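Local coordinates for protein OLD nuclease (Thermus scotoductus, PDB 6P74) that degrades linear or supercoiled double-stranded DNA in the 5' to 3' direction as a metal-dependent exonuclease, nicks circular DNA and shows DNA-stimulated ATPase activity, at residues T186-V189 / K190-K194; A197-A200 / K201-G205; Q387-Q391 / L392-P396; G417-A421 / L422-F426. All coordinates share one frame; numbering follows the deposited sequence.

Contact 1: T186-V189 / K190-K194; sequences TEQV and KQIEK
The capped N-terminal start of helix 187-205 joins Thr186-Val189 to Lys190-Glu193, in the region assigned to the dimerization domain. Thr186 holds the N-cap position. Its carbonyl begins the alpha-helical ladder by accepting Lys190 N, with Thr186 O and Lys190 N 3.0 Å apart. The next rungs are Gln191 N to Glu187 O at 3.1 Å and Ile192 N to Gln188 O at 3.0 Å. The last, Glu193 N to Val189 O, is the shortest of these four at 2.8 Å, and its N-H is fairly straight at 160°. The Thr186 side chain also receives Val189 N, a capping bond at the helix start. The modelled place of that hydroxyl is less certain.

Glu187 and Gln191 run alongside each other one turn apart and point the same way. Their carboxylate and amide planes are turned 68° apart, and Glu187 OE2 lies 3.7 Å from Gln191 NE2. On the dimer side, Gln188 and Val189 of this chain pack on Leu266 and Val163 of the second subunit, and Ile192 packs on its Leu159. The helix start is thus part of the dimer contact. Ile192 CG1 is anti to its carbonyl carbon (chi1 -64°), which turns the branch back along the helix. CG1 then rests 3.2 Å from Gln188 O.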
loop_
_atom_site.group_PDB
_atom_site.type_symbol
_atom_site.label_atom_id
_atom_site.label_comp_id
_atom_site.label_asym_id
_atom_site.label_seq_id
_atom_site.Cartn_x
_atom_site.Cartn_y
_atom_site.Cartn_z
ATOM N N THR A 186 -8.838 10.446 -36.198
ATOM C CA THR A 186 -8.856 11.783 -36.784
ATOM C C THR A 186 -7.422 12.201 -37.096
ATOM O O THR A 186 -6.469 11.606 -36.583
ATOM C CB THR A 186 -9.439 12.692 -35.693
ATOM O OG1 THR A 186 -8.613 12.617 -34.526
ATOM C CG2 THR A 186 -10.868 12.309 -35.331
ATOM N N GLU A 187 -7.259 13.233 -37.927
ATOM C CA GLU A 187 -5.927 13.779 -38.170
ATOM C C GLU A 187 -5.243 14.209 -36.869
ATOM O O GLU A 187 -4.041 13.984 -36.692
ATOM C CB GLU A 187 -6.014 14.952 -39.140
ATOM C CG GLU A 187 -4.663 15.540 -39.509
ATOM C CD GLU A 187 -4.764 16.687 -40.523
ATOM O OE1 GLU A 187 -5.912 17.040 -40.903
ATOM O OE2 GLU A 187 -3.696 17.227 -40.935
ATOM N N GLN A 188 -5.984 14.843 -35.950
ATOM C CA GLN A 188 -5.370 15.266 -34.692
ATOM C C GLN A 188 -4.978 14.063 -33.843
ATOM O O GLN A 188 -3.932 14.075 -33.183
ATOM C CB GLN A 188 -6.304 16.190 -33.898
ATOM C CG GLN A 188 -5.577 16.932 -32.741
ATOM C CD GLN A 188 -6.507 17.455 -31.636
ATOM O OE1 GLN A 188 -7.728 17.260 -31.675
ATOM N NE2 GLN A 188 -5.915 18.116 -30.638
ATOM N N VAL A 189 -5.804 13.013 -33.852
ATOM C CA VAL A 189 -5.477 11.803 -33.109
ATOM C C VAL A 189 -4.170 11.204 -33.611
ATOM O O VAL A 189 -3.307 10.796 -32.820
ATOM C CB VAL A 189 -6.634 10.792 -33.191
ATOM C CG1 VAL A 189 -6.185 9.434 -32.679
ATOM C CG2 VAL A 189 -7.833 11.285 -32.389
ATOM N N LYS A 190 -3.994 11.160 -34.937
ATOM C CA LYS A 190 -2.797 10.556 -35.507
ATOM C C LYS A 190 -1.548 11.369 -35.177
ATOM O O LYS A 190 -0.484 10.788 -34.935
ATOM C CB LYS A 190 -2.974 10.377 -37.013
ATOM C CG LYS A 190 -4.093 9.388 -37.350
ATOM C CD LYS A 190 -4.572 9.527 -38.789
ATOM C CE LYS A 190 -3.842 8.586 -39.732
ATOM N NZ LYS A 190 -4.405 8.672 -41.114
ATOM N N GLN A 191 -1.656 12.708 -35.142
ATOM C CA GLN A 191 -0.507 13.525 -34.751
ATOM C C GLN A 191 -0.189 13.376 -33.265
ATOM O O GLN A 191 0.986 13.386 -32.885
ATOM C CB GLN A 191 -0.731 14.998 -35.109
ATOM C CG GLN A 191 -0.423 15.337 -36.568
ATOM C CD GLN A 191 -0.678 16.797 -36.912
ATOM O OE1 GLN A 191 -0.314 17.696 -36.155
ATOM N NE2 GLN A 191 -1.310 17.038 -38.059
ATOM N N ILE A 192 -1.207 13.213 -32.416
ATOM C CA ILE A 192 -0.946 12.934 -31.014
ATOM C C ILE A 192 -0.282 11.578 -30.859
ATOM O O ILE A 192 0.678 11.424 -30.100
ATOM C CB ILE A 192 -2.244 13.020 -30.206
ATOM C CG1 ILE A 192 -2.787 14.441 -30.257
ATOM C CG2 ILE A 192 -1.999 12.559 -28.770
ATOM C CD1 ILE A 192 -4.073 14.626 -29.488
ATOM N N GLU A 193 -0.769 10.580 -31.590
ATOM C CA GLU A 193 -0.196 9.243 -31.521
ATOM C C GLU A 193 1.245 9.230 -32.033
ATOM O O GLU A 193 2.111 8.572 -31.448
ATOM C CB GLU A 193 -1.094 8.289 -32.316
ATOM C CG GLU A 193 -0.643 6.840 -32.453
ATOM C CD GLU A 193 -1.593 6.031 -33.349
ATOM O OE1 GLU A 193 -2.508 5.361 -32.813
ATOM O OE2 GLU A 193 -1.437 6.083 -34.593
ATOM N N LYS A 194 1.527 9.964 -33.115
ATOM C CA LYS A 194 2.886 10.014 -33.644
ATOM C C LYS A 194 3.830 10.725 -32.678
ATOM O O LYS A 194 4.985 10.316 -32.513
ATOM C CB LYS A 194 2.881 10.687 -35.022
ATOM C CG LYS A 194 4.251 10.898 -35.684
ATOM C CD LYS A 194 4.063 11.578 -37.070
ATOM C CE LYS A 194 5.376 11.779 -37.835
ATOM N NZ LYS A 194 5.198 12.497 -39.155
#

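Contact 2: A197-A200 / K201-G205; sequences AETA and KQMLG
This is a local i to i+4 contact in the C-terminal turns of helix 187-205, linking Ala197-Ala200 to Lys201-Leu204. It lies in the region assigned to the dimerization domain. The alpha-helical ladder is intact here. Met203 N to Thr199 O, at 2.9 Å, is its straightest rung, with an N-H angle of 169°. Lys201 N reaches Ala197 O at 3.0 Å, and Leu204 N reaches Ala200 O at 2.9 Å, both on more bent paths.

The lysine chain is extended beyond CG. Its root stays close, with Lys201 CG 3.4 Å from Ala197 O. Glu198 OE2 and Lys201 NZ remain 4.8 Å apart, so the two charges are near but not paired.

Ala200 and Leu204 of this chain both pack on Ala254 of the second subunit, Met203 on Tyr289 of that subunit and Thr199 on its Glu261. Within the chain, the Thr199 hydroxyl is bonded to Thr195 O, and Ala197 and Ala200 meet Ile217 of strand 217-220. The methionine chain bends at both its second and third torsions (chi2 -51°, chi3 88°), which brings Met203 CE to 3.8 Å from Thr199 O.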
loop_
_atom_site.group_PDB
_atom_site.type_symbol
_atom_site.label_atom_id
_atom_site.label_comp_id
_atom_site.label_asym_id
_atom_site.label_seq_id
_atom_site.Cartn_x
_atom_site.Cartn_y
_atom_site.Cartn_z
ATOM N N ALA A 197 4.509 8.060 -29.912
ATOM C CA ALA A 197 5.303 6.916 -30.347
ATOM C C ALA A 197 6.719 7.324 -30.726
ATOM O O ALA A 197 7.679 6.613 -30.414
ATOM C CB ALA A 197 4.618 6.220 -31.529
ATOM N N GLU A 198 6.870 8.448 -31.422
ATOM C CA GLU A 198 8.209 8.877 -31.797
ATOM C C GLU A 198 9.018 9.247 -30.564
ATOM O O GLU A 198 10.206 8.924 -30.477
ATOM C CB GLU A 198 8.153 10.055 -32.777
ATOM C CG GLU A 198 7.651 9.714 -34.183
ATOM C CD GLU A 198 8.527 8.696 -34.912
ATOM O OE1 GLU A 198 9.375 9.105 -35.739
ATOM O OE2 GLU A 198 8.363 7.480 -34.658
ATOM N N THR A 199 8.390 9.919 -29.600
ATOM C CA THR A 199 9.115 10.310 -28.400
ATOM C C THR A 199 9.525 9.085 -27.598
ATOM O O THR A 199 10.699 8.934 -27.232
ATOM C CB THR A 199 8.262 11.260 -27.560
ATOM O OG1 THR A 199 8.061 12.477 -28.285
ATOM C CG2 THR A 199 8.920 11.575 -26.235
ATOM N N ALA A 200 8.571 8.183 -27.336
ATOM C CA ALA A 200 8.904 6.939 -26.653
ATOM C C ALA A 200 10.049 6.199 -27.342
ATOM O O ALA A 200 10.931 5.646 -26.673
ATOM C CB ALA A 200 7.670 6.045 -26.560
ATOM N N LYS A 201 10.053 6.170 -28.678
ATOM C CA LYS A 201 11.101 5.424 -29.371
ATOM C C LYS A 201 12.449 6.099 -29.199
ATOM O O LYS A 201 13.474 5.422 -29.073
ATOM C CB LYS A 201 10.770 5.260 -30.852
ATOM C CG LYS A 201 9.835 4.098 -31.154
ATOM C CD LYS A 201 9.709 3.907 -32.656
ATOM C CE LYS A 201 8.642 2.880 -33.006
ATOM N NZ LYS A 201 8.577 2.682 -34.486
ATOM N N GLN A 202 12.466 7.432 -29.181
ATOM C CA GLN A 202 13.704 8.149 -28.913
ATOM C C GLN A 202 14.196 7.884 -27.488
ATOM O O GLN A 202 15.388 7.643 -27.268
ATOM C CB GLN A 202 13.491 9.643 -29.165
ATOM C CG GLN A 202 14.711 10.506 -28.920
ATOM C CD GLN A 202 14.397 11.990 -28.966
ATOM O OE1 GLN A 202 13.231 12.389 -29.019
ATOM N NE2 GLN A 202 15.438 12.817 -28.940
ATOM N N MET A 203 13.292 7.911 -26.504
ATOM C CA MET A 203 13.698 7.552 -25.151
ATOM C C MET A 203 14.263 6.138 -25.106
ATOM O O MET A 203 15.201 5.865 -24.355
ATOM C CB MET A 203 12.527 7.670 -24.172
ATOM C CG MET A 203 11.876 9.031 -24.076
ATOM S SD MET A 203 12.986 10.431 -23.799
ATOM C CE MET A 203 13.424 10.865 -25.465
ATOM N N LEU A 204 13.683 5.215 -25.878
ATOM C CA LEU A 204 14.151 3.833 -25.870
ATOM C C LEU A 204 15.456 3.693 -26.616
ATOM O O LEU A 204 16.264 2.818 -26.286
ATOM C CB LEU A 204 13.107 2.895 -26.482
ATOM C CG LEU A 204 11.892 2.645 -25.579
ATOM C CD1 LEU A 204 10.895 1.725 -26.257
ATOM C CD2 LEU A 204 12.321 2.083 -24.220
ATOM N N GLY A 205 15.680 4.557 -27.602
ATOM C CA GLY A 205 16.903 4.495 -28.371
ATOM C C GLY A 205 18.143 4.733 -27.533
ATOM O O GLY A 205 19.213 4.207 -27.848
#

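Contact 3: Q387-Q391 / L392-P396; sequences QLFNQ and LEVDP
Helix 379-391 ends in a Schellman motif, through which Leu388-Gln391 meet Leu392-Pro396. Glu393 is the first residue to leave helical geometry, and its phi is positive (64°). Val394 N then reaches back to Phe389 O at 3.0 Å, nearly straight at 171°. Inside that bond, Glu393 N makes a weak one to Asn390 O at 3.2 Å. Leu392 N still bonds to Leu388 O in the helical manner, at 2.8 Å. Phe389 O thus takes a good bond from Val394 N and a weak one from Leu392 N. The chain now heads for strand 401-405, completing a beta-alpha-beta unit of the Toprim domain that starts at strand 372-376.

Val394 and Pro396 close on the Phe389 ring. The proline lies over one face, in a CH-pi contact with Pro396 CB 4.3 Å from the ring centroid. The valine comes at the edge, near the ring plane, with Val394 CG1 3.8 Å from Phe389 CD1. Ile401 and Val403 of strand 401-405 also touch Phe389, so the ring joins the helix end, the turn and the sheet. Leu388 and Leu392 instead pack against Ile519 of helix 513-523, and the Leu388 side chain lies about 9 Å from that of Asp381, a probable metal ligand.

Gln391 is held at both ends of its amide. Its NE2 bonds to Leu500 O, and Gln391 OE1 accepts Gln387 NE2 at 3.1 Å, with the acceptor lying in the plane of the Gln387 amide.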
loop_
_atom_site.group_PDB
_atom_site.type_symbol
_atom_site.label_atom_id
_atom_site.label_comp_id
_atom_site.label_asym_id
_atom_site.label_seq_id
_atom_site.Cartn_x
_atom_site.Cartn_y
_atom_site.Cartn_z
ATOM N N GLN A 387 -29.985 -7.724 29.704
ATOM C CA GLN A 387 -30.618 -6.834 30.664
ATOM C C GLN A 387 -29.739 -6.669 31.908
ATOM O O GLN A 387 -29.643 -5.569 32.463
ATOM C CB GLN A 387 -32.014 -7.357 31.019
ATOM C CG GLN A 387 -32.675 -6.623 32.163
ATOM C CD GLN A 387 -32.949 -5.165 31.819
ATOM O OE1 GLN A 387 -33.191 -4.834 30.657
ATOM N NE2 GLN A 387 -32.898 -4.285 32.825
ATOM N N LEU A 388 -29.048 -7.727 32.337
ATOM C CA LEU A 388 -28.166 -7.564 33.495
ATOM C C LEU A 388 -26.963 -6.698 33.150
ATOM O O LEU A 388 -26.563 -5.846 33.953
ATOM C CB LEU A 388 -27.720 -8.919 34.045
ATOM C CG LEU A 388 -28.809 -9.581 34.887
ATOM C CD1 LEU A 388 -28.526 -11.046 35.127
ATOM C CD2 LEU A 388 -28.980 -8.818 36.210
ATOM N N PHE A 389 -26.376 -6.895 31.964
ATOM C CA PHE A 389 -25.349 -5.966 31.501
ATOM C C PHE A 389 -25.825 -4.535 31.671
ATOM O O PHE A 389 -25.109 -3.678 32.203
ATOM C CB PHE A 389 -25.005 -6.209 30.033
ATOM C CG PHE A 389 -23.935 -7.247 29.796
ATOM C CD1 PHE A 389 -22.601 -6.893 29.785
ATOM C CD2 PHE A 389 -24.272 -8.568 29.528
ATOM C CE1 PHE A 389 -21.619 -7.837 29.531
ATOM C CE2 PHE A 389 -23.296 -9.520 29.264
ATOM C CZ PHE A 389 -21.972 -9.154 29.273
ATOM N N ASN A 390 -27.049 -4.266 31.220
ATOM C CA ASN A 390 -27.583 -2.913 31.276
ATOM C C ASN A 390 -27.722 -2.434 32.726
ATOM O O ASN A 390 -27.483 -1.260 33.033
ATOM C CB ASN A 390 -28.920 -2.881 30.529
ATOM C CG ASN A 390 -29.480 -1.479 30.377
ATOM O OD1 ASN A 390 -28.949 -0.670 29.617
ATOM N ND2 ASN A 390 -30.566 -1.196 31.083
ATOM N N GLN A 391 -28.094 -3.331 33.633
ATOM C CA GLN A 391 -28.212 -2.953 35.035
ATOM C C GLN A 391 -26.860 -2.820 35.717
ATOM O O GLN A 391 -26.750 -2.118 36.725
ATOM C CB GLN A 391 -29.083 -3.964 35.780
ATOM C CG GLN A 391 -30.559 -3.790 35.456
ATOM C CD GLN A 391 -31.451 -4.790 36.167
ATOM O OE1 GLN A 391 -32.137 -5.576 35.522
ATOM N NE2 GLN A 391 -31.458 -4.752 37.500
ATOM N N LEU A 392 -25.838 -3.487 35.199
ATOM C CA LEU A 392 -24.493 -3.321 35.717
ATOM C C LEU A 392 -23.800 -2.134 35.079
ATOM O O LEU A 392 -22.657 -1.834 35.435
ATOM C CB LEU A 392 -23.687 -4.614 35.500
ATOM C CG LEU A 392 -24.216 -5.784 36.341
ATOM C CD1 LEU A 392 -23.663 -7.110 35.881
ATOM C CD2 LEU A 392 -23.899 -5.563 37.825
ATOM N N GLU A 393 -24.482 -1.454 34.158
ATOM C CA GLU A 393 -23.961 -0.266 33.491
ATOM C C GLU A 393 -22.737 -0.610 32.656
ATOM O O GLU A 393 -21.743 0.116 32.645
ATOM C CB GLU A 393 -23.661 0.854 34.492
ATOM C CG GLU A 393 -24.879 1.711 34.833
ATOM C CD GLU A 393 -24.682 2.563 36.089
ATOM O OE1 GLU A 393 -23.891 2.146 36.967
ATOM O OE2 GLU A 393 -25.318 3.644 36.200
ATOM N N VAL A 394 -22.821 -1.737 31.957
ATOM C CA VAL A 394 -21.858 -2.140 30.940
ATOM C C VAL A 394 -22.579 -2.242 29.600
ATOM O O VAL A 394 -23.684 -2.796 29.516
ATOM C CB VAL A 394 -21.173 -3.484 31.280
ATOM C CG1 VAL A 394 -20.248 -3.906 30.149
ATOM C CG2 VAL A 394 -20.417 -3.402 32.621
ATOM N N ASP A 395 -21.947 -1.705 28.548
ATOM C CA ASP A 395 -22.461 -1.871 27.197
ATOM C C ASP A 395 -21.632 -2.919 26.469
ATOM O O ASP A 395 -20.478 -2.638 26.093
ATOM C CB ASP A 395 -22.436 -0.548 26.437
ATOM C CG ASP A 395 -22.895 -0.694 24.988
ATOM O OD1 ASP A 395 -23.389 -1.786 24.596
ATOM O OD2 ASP A 395 -22.749 0.291 24.236
ATOM N N PRO A 396 -22.162 -4.119 26.235
ATOM C CA PRO A 396 -21.314 -5.183 25.673
ATOM C C PRO A 396 -20.809 -4.876 24.287
ATOM O O PRO A 396 -19.711 -5.320 23.929
ATOM C CB PRO A 396 -22.224 -6.424 25.694
ATOM C CG PRO A 396 -23.618 -5.912 25.932
ATOM C CD PRO A 396 -23.495 -4.591 26.634
#

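Contact 4: G417-A421 / L422-F426; sequences GVCKA and LDIPF
Phe426 and Cys419 are brought together by two first torsions. Phe426 CG sits between its own backbone N and carbonyl carbon (chi1 65°), which brings the ring against the flank of the last helical turn, at Cys419. Cys419 SG is anti to its carbonyl carbon (chi1 -69°). Phe426 CD1 thus comes 3.7 Å from Cys419 CB, and the sulfur makes an oblique sulfur-aromatic contact, with Cys419 SG 5.3 Å from the ring centroid. Lys420 CG approaches the ring edge, while Lys420 NZ goes to Cys466 O.

A Schellman motif ends helix 409-422, with positive phi at Asp423. Ile424 N bonds to Cys419 O at 3.0 Å. Asp423 N reaches Lys420 O at 3.3 Å from well above the carbonyl plane. Leu422 N is held more weakly, by Val418 O and Cys419 O.

Leu422 lies alongside Val418, with Leu422 CD1 3.8 Å from Val418 CG1. Leu422 and Ile424 also pack on Leu325 of strand 323-328, in the ATPase part of the chain. Arg327 adds weak bonds to Leu422 O and Asp423 O, and Ser337 one to Leu422 O, so the Toprim helix end meets the ATPase sheet through a mixed junction, apolar in its side chains and weakly polar at the turn's carbonyls.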
loop_
_atom_site.group_PDB
_atom_site.type_symbol
_atom_site.label_atom_id
_atom_site.label_comp_id
_atom_site.label_asym_id
_atom_site.label_seq_id
_atom_site.Cartn_x
_atom_site.Cartn_y
_atom_site.Cartn_z
ATOM N N GLY A 417 -15.139 -25.322 22.601
ATOM C CA GLY A 417 -14.010 -25.977 21.948
ATOM C C GLY A 417 -13.335 -25.098 20.908
ATOM O O GLY A 417 -12.111 -25.080 20.794
ATOM N N VAL A 418 -14.124 -24.328 20.167
ATOM C CA VAL A 418 -13.563 -23.374 19.218
ATOM C C VAL A 418 -12.855 -22.242 19.955
ATOM O O VAL A 418 -11.704 -21.912 19.648
ATOM C CB VAL A 418 -14.668 -22.852 18.282
ATOM C CG1 VAL A 418 -14.156 -21.707 17.446
ATOM C CG2 VAL A 418 -15.157 -23.984 17.396
ATOM N N CYS A 419 -13.518 -21.639 20.952
ATOM C CA CYS A 419 -12.866 -20.579 21.723
ATOM C C CYS A 419 -11.576 -21.070 22.376
ATOM O O CYS A 419 -10.555 -20.367 22.372
ATOM C CB CYS A 419 -13.803 -20.032 22.804
ATOM S SG CYS A 419 -15.189 -19.117 22.179
ATOM N N LYS A 420 -11.605 -22.261 22.970
ATOM C CA LYS A 420 -10.385 -22.800 23.548
ATOM C C LYS A 420 -9.302 -22.943 22.480
ATOM O O LYS A 420 -8.175 -22.459 22.652
ATOM C CB LYS A 420 -10.671 -24.133 24.244
ATOM C CG LYS A 420 -10.427 -24.063 25.754
ATOM C CD LYS A 420 -10.681 -25.365 26.485
ATOM C CE LYS A 420 -10.355 -26.607 25.660
ATOM N NZ LYS A 420 -10.716 -27.885 26.372
ATOM N N ALA A 421 -9.641 -23.551 21.337
ATOM C CA ALA A 421 -8.649 -23.727 20.273
ATOM C C ALA A 421 -8.169 -22.395 19.698
ATOM O O ALA A 421 -7.066 -22.314 19.145
ATOM C CB ALA A 421 -9.222 -24.603 19.149
ATOM N N LEU A 422 -8.966 -21.339 19.809
ATOM C CA LEU A 422 -8.600 -20.068 19.197
ATOM C C LEU A 422 -8.059 -19.063 20.185
ATOM O O LEU A 422 -7.712 -17.953 19.776
ATOM C CB LEU A 422 -9.789 -19.443 18.456
ATOM C CG LEU A 422 -10.201 -20.201 17.187
ATOM C CD1 LEU A 422 -11.272 -19.440 16.376
ATOM C CD2 LEU A 422 -8.997 -20.551 16.335
ATOM N N ASP A 423 -8.014 -19.410 21.474
ATOM C CA ASP A 423 -7.597 -18.491 22.530
ATOM C C ASP A 423 -8.489 -17.249 22.613
ATOM O O ASP A 423 -8.021 -16.134 22.860
ATOM C CB ASP A 423 -6.129 -18.107 22.369
ATOM C CG ASP A 423 -5.203 -19.169 22.914
ATOM O OD1 ASP A 423 -5.245 -19.390 24.151
ATOM O OD2 ASP A 423 -4.476 -19.805 22.104
ATOM N N ILE A 424 -9.793 -17.434 22.461
ATOM C CA ILE A 424 -10.767 -16.385 22.752
ATOM C C ILE A 424 -11.166 -16.530 24.219
ATOM O O ILE A 424 -11.568 -17.627 24.627
ATOM C CB ILE A 424 -11.987 -16.487 21.831
ATOM C CG1 ILE A 424 -11.537 -16.485 20.373
ATOM C CG2 ILE A 424 -12.936 -15.347 22.074
ATOM C CD1 ILE A 424 -12.518 -17.173 19.437
ATOM N N PRO A 425 -11.023 -15.493 25.040
ATOM C CA PRO A 425 -11.489 -15.593 26.427
ATOM C C PRO A 425 -13.001 -15.697 26.459
ATOM O O PRO A 425 -13.696 -15.078 25.647
ATOM C CB PRO A 425 -11.004 -14.286 27.072
ATOM C CG PRO A 425 -10.013 -13.732 26.125
ATOM C CD PRO A 425 -10.426 -14.183 24.764
ATOM N N PHE A 426 -13.515 -16.481 27.405
ATOM C CA PHE A 426 -14.952 -16.703 27.458
ATOM C C PHE A 426 -15.373 -17.044 28.883
ATOM O O PHE A 426 -14.567 -17.487 29.701
ATOM C CB PHE A 426 -15.380 -17.822 26.499
ATOM C CG PHE A 426 -14.825 -19.168 26.871
ATOM C CD1 PHE A 426 -13.576 -19.556 26.431
ATOM C CD2 PHE A 426 -15.537 -20.021 27.702
ATOM C CE1 PHE A 426 -13.045 -20.784 26.801
ATOM C CE2 PHE A 426 -15.029 -21.245 28.068
ATOM C CZ PHE A 426 -13.774 -21.634 27.610
#

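All four contacts are local and follow one another along the chain; none nests within or crosses another. Contact 1 opens helix 187-205 and contact 2 closes it, with centres about 16 Å apart. Both pack against the second subunit, so this one helix serves the dimer at both ends. The chain then passes through the rest of the dimerization region and the C-terminal ATPase part to the Toprim domain, more than 60 Å away between centres. There contacts 3 and 4 each close the turn after a helix. Contact 3 leads into edge strand 401-405, and contact 4 into inner strand 426-431. Their centres lie about 23 Å apart and the two contacts do not touch. Contact 4 also meets ATPase strand 323-328.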